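Local coordinates for DMATS type aromatic prenyltransferase (Streptomyces coelicolor, PDB 6ZS0), which probably catalyses transfer of a dimethylallyl group to C5 of the tryptophan indole ring, as an aromatic prenyltransferase with the ABBA-barrel fold, at residues Val205-Asp210 with Ala254-Ser259; Arg219-Asp224 with Ser269-Tyr274. All coordinates share one frame; numbering follows the deposited sequence.

Contact 1 of 2, residues Val205-Asp210 with Ala254-Ser259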
loop_
_atom_site.group_PDB
_atom_site.type_symbol
_atom_site.label_atom_id
_atom_site.label_comp_id
_atom_site.label_asym_id
_atom_site.label_seq_id
_atom_site.Cartn_x
_atom_site.Cartn_y
_atom_site.Cartn_z
ATOM N N VAL A 205 0.475 0.216 -12.731
ATOM C CA VAL A 205 -0.979 0.376 -12.970
ATOM C C VAL A 205 -1.700 -0.642 -12.103
ATOM O O VAL A 205 -1.356 -1.818 -12.156
ATOM C CB VAL A 205 -1.375 0.210 -14.448
ATOM C CG1 VAL A 205 -2.853 0.505 -14.666
ATOM C CG2 VAL A 205 -0.531 1.096 -15.358
ATOM N N TYR A 206 -2.647 -0.182 -11.305
ATOM C CA TYR A 206 -3.474 -1.050 -10.444
ATOM C C TYR A 206 -4.830 -1.257 -11.100
ATOM O O TYR A 206 -5.414 -0.285 -11.631
ATOM C CB TYR A 206 -3.631 -0.458 -9.050
ATOM C CG TYR A 206 -2.396 -0.504 -8.212
ATOM C CD1 TYR A 206 -1.319 0.311 -8.486
ATOM C CD2 TYR A 206 -2.307 -1.377 -7.136
ATOM C CE1 TYR A 206 -0.174 0.262 -7.711
ATOM C CE2 TYR A 206 -1.187 -1.397 -6.325
ATOM C CZ TYR A 206 -0.117 -0.581 -6.621
ATOM O OH TYR A 206 1.032 -0.610 -5.872
ATOM N N LEU A 207 -5.322 -2.496 -11.059
ATOM C CA LEU A 207 -6.661 -2.869 -11.531
ATOM C C LEU A 207 -7.465 -3.381 -10.351
ATOM O O LEU A 207 -6.898 -4.122 -9.533
ATOM C CB LEU A 207 -6.556 -3.973 -12.594
ATOM C CG LEU A 207 -6.284 -3.525 -14.032
ATOM C CD1 LEU A 207 -5.059 -2.685 -14.142
ATOM C CD2 LEU A 207 -6.141 -4.743 -14.937
ATOM N N ARG A 208 -8.744 -3.049 -10.324
ATOM C CA ARG A 208 -9.742 -3.627 -9.394
ATOM C C ARG A 208 -10.313 -4.899 -10.034
ATOM O O ARG A 208 -10.564 -4.872 -11.261
ATOM C CB ARG A 208 -10.852 -2.605 -9.158
ATOM C CG ARG A 208 -11.686 -2.840 -7.906
ATOM C CD ARG A 208 -12.715 -1.730 -7.692
ATOM N NE ARG A 208 -12.413 -0.531 -8.474
ATOM C CZ ARG A 208 -11.889 0.612 -8.013
ATOM N NH1 ARG A 208 -11.633 1.584 -8.866
ATOM N NH2 ARG A 208 -11.621 0.789 -6.722
ATOM N N HIS A 209 -10.531 -5.943 -9.248
ATOM C CA HIS A 209 -11.115 -7.212 -9.766
ATOM C C HIS A 209 -12.263 -7.608 -8.859
ATOM O O HIS A 209 -12.025 -8.063 -7.757
ATOM C CB HIS A 209 -10.056 -8.308 -9.868
ATOM C CG HIS A 209 -8.923 -7.963 -10.767
ATOM N ND1 HIS A 209 -9.049 -7.919 -12.148
ATOM C CD2 HIS A 209 -7.645 -7.604 -10.485
ATOM C CE1 HIS A 209 -7.902 -7.547 -12.665
ATOM N NE2 HIS A 209 -7.034 -7.340 -11.668
ATOM N N ASP A 210 -13.481 -7.380 -9.297
ATOM C CA ASP A 210 -14.685 -7.778 -8.548
ATOM C C ASP A 210 -14.927 -9.281 -8.723
ATOM O O ASP A 210 -14.802 -9.777 -9.871
ATOM C CB ASP A 210 -15.882 -6.969 -9.022
ATOM C CG ASP A 210 -15.746 -5.464 -8.880
ATOM O OD1 ASP A 210 -14.831 -5.012 -8.193
ATOM O OD2 ASP A 210 -16.583 -4.750 -9.485
ATOM N N ALA A 254 -10.457 -7.567 -4.910
ATOM C CA ALA A 254 -9.032 -7.846 -5.043
ATOM C C ALA A 254 -8.451 -6.795 -5.991
ATOM O O ALA A 254 -9.215 -6.153 -6.727
ATOM C CB ALA A 254 -8.752 -9.250 -5.506
ATOM N N GLN A 255 -7.146 -6.657 -5.982
ATOM C CA GLN A 255 -6.441 -5.726 -6.889
ATOM C C GLN A 255 -5.267 -6.448 -7.493
ATOM O O GLN A 255 -4.709 -7.389 -6.857
ATOM C CB GLN A 255 -6.007 -4.438 -6.177
ATOM C CG GLN A 255 -7.182 -3.614 -5.692
ATOM C CD GLN A 255 -6.731 -2.300 -5.104
ATOM O OE1 GLN A 255 -5.743 -1.703 -5.546
ATOM N NE2 GLN A 255 -7.512 -1.805 -4.160
ATOM N N SER A 256 -4.875 -6.016 -8.684
ATOM C CA SER A 256 -3.580 -6.418 -9.266
ATOM C C SER A 256 -2.797 -5.156 -9.594
ATOM O O SER A 256 -3.422 -4.107 -9.831
ATOM C CB SER A 256 -3.734 -7.330 -10.474
ATOM O OG SER A 256 -4.452 -6.677 -11.514
ATOM N N CYS A 257 -1.496 -5.266 -9.619
ATOM C CA CYS A 257 -0.563 -4.196 -10.011
ATOM C C CYS A 257 0.290 -4.720 -11.190
ATOM O O CYS A 257 0.732 -5.885 -11.090
ATOM C CB CYS A 257 0.302 -3.839 -8.805
ATOM S SG CYS A 257 1.646 -2.692 -9.164
ATOM N N HIS A 258 0.505 -3.909 -12.207
ATOM C CA HIS A 258 1.301 -4.266 -13.413
ATOM C C HIS A 258 2.382 -3.221 -13.560
ATOM O O HIS A 258 2.013 -2.024 -13.722
ATOM C CB HIS A 258 0.359 -4.364 -14.618
ATOM C CG HIS A 258 -0.797 -5.254 -14.314
ATOM N ND1 HIS A 258 -0.819 -6.573 -14.695
ATOM C CD2 HIS A 258 -1.924 -5.040 -13.597
ATOM C CE1 HIS A 258 -1.917 -7.136 -14.243
ATOM N NE2 HIS A 258 -2.624 -6.207 -13.553
ATOM N N SER A 259 3.629 -3.666 -13.499
ATOM C CA SER A 259 4.836 -2.820 -13.394
ATOM C C SER A 259 5.462 -2.732 -14.779
ATOM O O SER A 259 5.802 -3.797 -15.329
ATOM C CB SER A 259 5.815 -3.377 -12.376
ATOM O OG SER A 259 5.319 -3.169 -11.049
HETATM O O HOH W 1 -12.487 -9.890 -5.797
#
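Ser256 OG is gripped by two imidazoles: His209 NE2 from the neighbouring strand, at 2.7 Å from Ser256 OG, and His258 NE2 on its own strand, at 2.8 Å from the same OG. The first bond is close to straight (164°), and OG lies at the edge of the His209 ring, near its plane. One hydroxyl holding both NE2 atoms is likely to fix the rotation of both rings. The serine reaches both because OG takes the crowded position between backbone N and carbonyl carbon (chi1 61°). Leu207 lies alongside, its CB 3.6 Å from Ser256 OG and its CD1 4.0 Å from His258 CD2, the leucine and His258 crossing at about a right angle.

On the opposite face of the sheet, the side chain of Cys257 rests on one face of the Tyr206 ring. Its SG sits 4.0 Å from the ring centroid, a sulfur-aromatic contact, while CB makes a CH-pi contact 15° off the normal. Strand pairing puts CB over the ring, and SG, anti to the backbone N, is carried over the same face; Phe190 meets the ring edge-to-face.

Backbone pairing fixes this register. Val205-His258 and Leu207-Ser256 each close two hydrogen bonds. His209 N bonds to Ala254 O, whereas the Ala254 N to His209 O bond is weak and a water spans its two atoms. Hydrogen-bonded and non-hydrogen-bonded pairs alternate in this antiparallel wall of the ABBA barrel: the histidine face, where Val205 packs on Val166 and Leu170, turns to helix 162-175, and the Tyr206-Cys257 face is consistent with the barrel interior.

Contact 2 of 2, residues Arg219-Asp224 with Ser269-Tyr274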
loop_
_atom_site.group_PDB
_atom_site.type_symbol
_atom_site.label_atom_id
_atom_site.label_comp_id
_atom_site.label_asym_id
_atom_site.label_seq_id
_atom_site.Cartn_x
_atom_site.Cartn_y
_atom_site.Cartn_z
ATOM N N ARG A 219 -4.852 -15.957 -14.739
ATOM C CA ARG A 219 -4.778 -15.412 -16.120
ATOM C C ARG A 219 -4.481 -13.902 -16.142
ATOM O O ARG A 219 -4.429 -13.352 -17.238
ATOM C CB ARG A 219 -6.073 -15.769 -16.868
ATOM C CG ARG A 219 -6.147 -17.245 -17.226
ATOM C CD ARG A 219 -7.385 -17.637 -18.009
ATOM N NE ARG A 219 -8.551 -17.735 -17.136
ATOM C CZ ARG A 219 -9.514 -16.820 -17.034
ATOM N NH1 ARG A 219 -10.513 -17.031 -16.199
ATOM N NH2 ARG A 219 -9.476 -15.705 -17.755
ATOM N N LEU A 220 -4.256 -13.239 -15.005
ATOM C CA LEU A 220 -4.030 -11.764 -15.006
ATOM C C LEU A 220 -2.610 -11.411 -15.458
ATOM O O LEU A 220 -2.380 -10.215 -15.824
ATOM C CB LEU A 220 -4.286 -11.212 -13.613
ATOM C CG LEU A 220 -5.724 -11.293 -13.151
ATOM C CD1 LEU A 220 -5.803 -10.936 -11.689
ATOM C CD2 LEU A 220 -6.627 -10.396 -13.987
ATOM N N SER A 221 -1.691 -12.360 -15.358
ATOM C CA SER A 221 -0.256 -12.152 -15.662
ATOM C C SER A 221 0.242 -13.228 -16.620
ATOM O O SER A 221 -0.404 -14.290 -16.724
ATOM C CB SER A 221 0.549 -12.147 -14.407
ATOM O OG SER A 221 0.660 -13.459 -13.879
ATOM N N ARG A 222 1.362 -12.936 -17.285
ATOM C CA ARG A 222 2.139 -13.899 -18.100
ATOM C C ARG A 222 3.418 -14.259 -17.327
ATOM O O ARG A 222 3.832 -13.483 -16.444
ATOM C CB ARG A 222 2.434 -13.302 -19.482
ATOM N N THR A 223 4.001 -15.413 -17.652
ATOM C CA THR A 223 5.254 -15.978 -17.073
ATOM C C THR A 223 6.333 -14.895 -16.907
ATOM O O THR A 223 6.997 -14.880 -15.832
ATOM C CB THR A 223 5.753 -17.136 -17.951
ATOM O OG1 THR A 223 6.990 -17.590 -17.406
ATOM C CG2 THR A 223 5.932 -16.768 -19.412
ATOM N N ASP A 224 6.472 -14.010 -17.907
ATOM C CA ASP A 224 7.556 -12.997 -18.021
ATOM C C ASP A 224 7.359 -11.833 -17.035
ATOM O O ASP A 224 8.147 -10.862 -17.122
ATOM C CB ASP A 224 7.664 -12.473 -19.454
ATOM C CG ASP A 224 6.477 -11.652 -19.944
ATOM O OD1 ASP A 224 6.705 -10.760 -20.787
ATOM O OD2 ASP A 224 5.327 -11.921 -19.508
ATOM N N SER A 269 6.777 -6.019 -16.729
ATOM C CA SER A 269 7.850 -6.921 -16.235
ATOM C C SER A 269 7.552 -7.372 -14.804
ATOM O O SER A 269 8.292 -8.208 -14.278
ATOM C CB SER A 269 9.189 -6.257 -16.323
ATOM O OG SER A 269 9.191 -5.075 -15.565
ATOM N N GLY A 270 6.501 -6.829 -14.186
ATOM C CA GLY A 270 6.180 -7.204 -12.801
ATOM C C GLY A 270 4.692 -7.281 -12.601
ATOM O O GLY A 270 3.954 -6.585 -13.335
ATOM N N PHE A 271 4.263 -8.168 -11.709
ATOM C CA PHE A 271 2.833 -8.400 -11.407
ATOM C C PHE A 271 2.656 -8.692 -9.921
ATOM O O PHE A 271 3.382 -9.533 -9.366
ATOM C CB PHE A 271 2.302 -9.550 -12.248
ATOM C CG PHE A 271 0.962 -10.059 -11.797
ATOM C CD1 PHE A 271 0.861 -11.172 -10.984
ATOM C CD2 PHE A 271 -0.198 -9.395 -12.154
ATOM C CE1 PHE A 271 -0.380 -11.645 -10.577
ATOM C CE2 PHE A 271 -1.433 -9.866 -11.739
ATOM C CZ PHE A 271 -1.524 -11.001 -10.960
ATOM N N THR A 272 1.668 -8.043 -9.287
ATOM C CA THR A 272 1.327 -8.344 -7.880
ATOM C C THR A 272 -0.173 -8.582 -7.780
ATOM O O THR A 272 -0.957 -7.812 -8.425
ATOM C CB THR A 272 1.767 -7.225 -6.925
ATOM O OG1 THR A 272 3.179 -7.033 -7.073
ATOM C CG2 THR A 272 1.420 -7.544 -5.484
ATOM N N LEU A 273 -0.563 -9.617 -7.036
ATOM C CA LEU A 273 -1.977 -9.844 -6.649
ATOM C C LEU A 273 -2.188 -9.541 -5.170
ATOM O O LEU A 273 -1.428 -10.058 -4.346
ATOM C CB LEU A 273 -2.373 -11.288 -6.944
ATOM C CG LEU A 273 -3.832 -11.631 -6.642
ATOM C CD1 LEU A 273 -4.768 -10.912 -7.581
ATOM C CD2 LEU A 273 -4.070 -13.130 -6.752
ATOM N N TYR A 274 -3.167 -8.681 -4.877
ATOM C CA TYR A 274 -3.530 -8.215 -3.515
ATOM C C TYR A 274 -4.884 -8.825 -3.135
ATOM O O TYR A 274 -5.886 -8.651 -3.879
ATOM C CB TYR A 274 -3.646 -6.689 -3.464
ATOM C CG TYR A 274 -2.412 -5.925 -3.890
ATOM C CD1 TYR A 274 -1.507 -5.423 -2.958
ATOM C CD2 TYR A 274 -2.158 -5.690 -5.230
ATOM C CE1 TYR A 274 -0.364 -4.731 -3.362
ATOM C CE2 TYR A 274 -1.047 -4.972 -5.646
ATOM C CZ TYR A 274 -0.132 -4.518 -4.719
ATOM O OH TYR A 274 0.992 -3.848 -5.138
#
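Ser221 lays its CB over one face of the Phe271 ring, 3.5 Å from the ring centroid and 18° off the normal, which is a CH-pi contact. The methylene is displaced toward the rim on the CG side, where Ser221 CB comes within 3.4 Å of Phe271 CG. The hydroxyl follows along the CD1 side, with Ser221 OG 3.7 Å from Phe271 CD1.

Leu220 meets the far half of the ring, its CB 3.7 Å from Phe271 CE2, and reaches past it so that Leu220 CD1 touches Leu273 CD1. The ring is directed at the loop because CG stands anti to the backbone N (chi1 167°). Ser225 and Leu227 also touch Phe271. An alanine here would remove the ring face beneath Ser221 CB and the CE2-CZ side that Leu220 CB touches, and would probably loosen the loop's packing on the strand.

Polar groups at the other end are satisfied outside the pair: Asp224 OD1 forms a salt bridge with Arg267, and Ser269 OG bonds to Thr261. A classic beta bulge, with Ser269 and Gly270 set opposite Ser259, opens the strand. Segments 219-224 and 269-274 are thus joined by van der Waals and CH-pi contact, interactions of low directionality.

How the contacts relate
Contacts 1 and 2 have centres about 10 Å apart and lie on the same side of the chain's centre. Their segments alternate along the sequence: 205-210, 219-224, 254-259, then 269-274. Strands 202-209, 254-260 and 270-275 are consecutive neighbours in the antiparallel barrel; contact 1 spans the first two, whereas contact 2 packs the loop between helices 214-217 and 229-240 against the third. Probable backbone hydrogen bonds, Ser259 O to Ser269 N and Gln255 O to Tyr274 N, both 2.8 Å, join the two contacts. The His258 and Phe271 rings meet at about 55°, and His209 touches Leu220, so the histidine-bearing side of the barrel wall continues directly into the packing beneath the loop.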